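Local coordinates for fatty acid-binding protein TM_1468 (PDB 1VPV) that binds long-chain fatty acids such as palmitate and may take part in lipid transport or fatty acid metabolism, at residues 130-133 and 134-138. Residues are numbered along the deposited sequence; the frame is centred on the assembly and turned at random.
Sequences TLLA and SGAIP. With PLM (palmitic acid), chain D.
The loop joining strand 125-129 to helix 138-149 doubles back here beside the bound palmitate in this DegV-family protein, bringing Ile137 over Thr130, Leu132 and Ala133. It starts with an ST turn: Thr130 OG1 accepts the backbone N-H of Leu132, with N and OG1 3.1 Å apart and 149° at the hydrogen. A chi1 of 60° turns the hydroxyl in over its own backbone, from where it can receive that N-H and also bond to Thr102 O, so a buried polar atom is satisfied twice. The side chain of Ile137 crosses that of Thr130 at about a right angle, and its CG1 lies 3.6 Å from Thr130 OG1. A valine in place of Thr130 would probably leave the N-H of Leu132 and the carbonyl of Thr102 each without this partner, freeing the turn to shift under Ile137.

Unbranched at its outer end, the longer arm of Ile137 reaches on to the backbone, placing CD1 3.4 Å from Ala133 CA. Leu132 adds apolar cover, its CD1 meeting Ala136 CB at 4.1 Å, where the single methyl of Ala136 gives the leucine an apolar surface to rest on. Residues 134-137 make a short 3-10 turn, in which Ile137 N bonds to Ser134 O at 3.0 Å. The palmitate tail ends against this turn: its terminal CG lies 3.6 Å from Gly135 N, while Ser134 CB packs on PLM CD at the same distance. Ser134 OG is hydrogen-bonded to Asp24 OD2, which satisfies a hydroxyl buried beside the alkyl chain.

Around the loop, Ile137 also rests on Ala23 and Leu103, whereas Leu132 and Ala136 pack against strand 170-176 and Ser134 touches Val247 of strand 241-248, so the loop links the parallel strands 97-102 and 125-129 to the second sheet.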
loop_
_atom_site.group_PDB
_atom_site.type_symbol
_atom_site.label_atom_id
_atom_site.label_comp_id
_atom_site.label_asym_id
_atom_site.label_seq_id
_atom_site.Cartn_x
_atom_site.Cartn_y
_atom_site.Cartn_z
ATOM N N THR A 130 -1.346 -7.702 6.607
ATOM C CA THR A 130 -2.460 -7.326 5.752
ATOM C C THR A 130 -2.590 -8.160 4.485
ATOM O O THR A 130 -3.624 -8.084 3.839
ATOM C CB THR A 130 -2.345 -5.884 5.242
ATOM O OG1 THR A 130 -1.147 -5.763 4.488
ATOM C CG2 THR A 130 -2.334 -4.916 6.374
ATOM N N LEU A 131 -1.530 -8.879 4.087
ATOM C CA LEU A 131 -1.491 -9.552 2.770
ATOM C C LEU A 131 -1.742 -8.558 1.615
ATOM O O LEU A 131 -2.245 -8.919 0.559
ATOM C CB LEU A 131 -2.471 -10.738 2.693
ATOM C CG LEU A 131 -2.303 -11.809 3.788
ATOM C CD1 LEU A 131 -3.370 -12.887 3.640
ATOM C CD2 LEU A 131 -0.896 -12.482 3.828
ATOM N N LEU A 132 -1.381 -7.301 1.817
ATOM C CA LEU A 132 -1.519 -6.325 0.769
ATOM C C LEU A 132 -0.264 -5.506 0.664
ATOM O O LEU A 132 0.802 -5.905 1.164
ATOM C CB LEU A 132 -2.749 -5.462 1.005
ATOM C CG LEU A 132 -4.066 -6.265 1.021
ATOM C CD1 LEU A 132 -5.123 -5.436 1.683
ATOM C CD2 LEU A 132 -4.483 -6.712 -0.364
ATOM N N ALA A 133 -0.372 -4.414 -0.080
ATOM C CA ALA A 133 0.710 -3.471 -0.224
ATOM C C ALA A 133 0.147 -2.179 -0.806
ATOM O O ALA A 133 -0.968 -2.190 -1.348
ATOM C CB ALA A 133 1.769 -4.034 -1.094
ATOM N N SER A 134 0.915 -1.093 -0.633
ATOM C CA SER A 134 0.662 0.217 -1.211
ATOM C C SER A 134 -0.680 0.715 -0.755
ATOM O O SER A 134 -1.036 0.469 0.399
ATOM C CB SER A 134 0.775 0.183 -2.725
ATOM O OG SER A 134 0.477 1.454 -3.292
ATOM N N GLY A 135 -1.419 1.422 -1.635
ATOM C CA GLY A 135 -2.640 2.178 -1.226
ATOM C C GLY A 135 -3.781 1.326 -0.662
ATOM O O GLY A 135 -4.790 1.850 -0.165
ATOM N N ALA A 136 -3.680 0.010 -0.744
ATOM C CA ALA A 136 -4.701 -0.803 -0.125
ATOM C C ALA A 136 -4.521 -0.876 1.395
ATOM O O ALA A 136 -5.491 -1.050 2.095
ATOM C CB ALA A 136 -4.728 -2.168 -0.723
ATOM N N ILE A 137 -3.297 -0.734 1.900
ATOM C CA ILE A 137 -3.022 -0.934 3.332
ATOM C C ILE A 137 -3.662 0.106 4.248
ATOM O O ILE A 137 -4.121 -0.242 5.344
ATOM C CB ILE A 137 -1.506 -1.010 3.629
ATOM C CG1 ILE A 137 -0.971 -2.381 3.237
ATOM C CG2 ILE A 137 -1.191 -0.750 5.155
ATOM C CD1 ILE A 137 0.515 -2.390 2.995
ATOM N N PRO A 138 -3.671 1.382 3.839
ATOM C CA PRO A 138 -4.315 2.388 4.684
ATOM C C PRO A 138 -5.823 2.225 4.846
ATOM O O PRO A 138 -6.410 2.800 5.771
ATOM C CB PRO A 138 -4.029 3.707 3.954
ATOM C CG PRO A 138 -2.942 3.391 2.976
ATOM C CD PRO A 138 -3.070 1.966 2.639
HETATM C C1 PLM D . 11.310 -5.029 1.171
HETATM O O1 PLM D . 11.175 -5.727 2.219
HETATM O O2 PLM D . 12.448 -4.844 0.632
HETATM C C2 PLM D . 10.070 -4.392 0.585
HETATM C C3 PLM D . 9.576 -5.159 -0.624
HETATM C C4 PLM D . 8.417 -4.414 -1.274
HETATM C C5 PLM D . 7.986 -5.167 -2.529
HETATM C C6 PLM D . 6.843 -4.488 -3.239
HETATM C C7 PLM D . 6.362 -5.267 -4.454
HETATM C C8 PLM D . 5.514 -4.390 -5.369
HETATM C C9 PLM D . 4.131 -4.161 -4.798
HETATM C CA PLM D . 3.307 -3.221 -5.656
HETATM C CB PLM D . 1.879 -3.140 -5.140
HETATM C CC PLM D . 1.140 -1.985 -5.809
HETATM C CD PLM D . -0.360 -1.961 -5.447
HETATM C CE PLM D . -1.050 -0.696 -5.927
HETATM C CF PLM D . -2.558 -0.743 -5.739
HETATM C CG PLM D . -2.990 -0.340 -4.326
#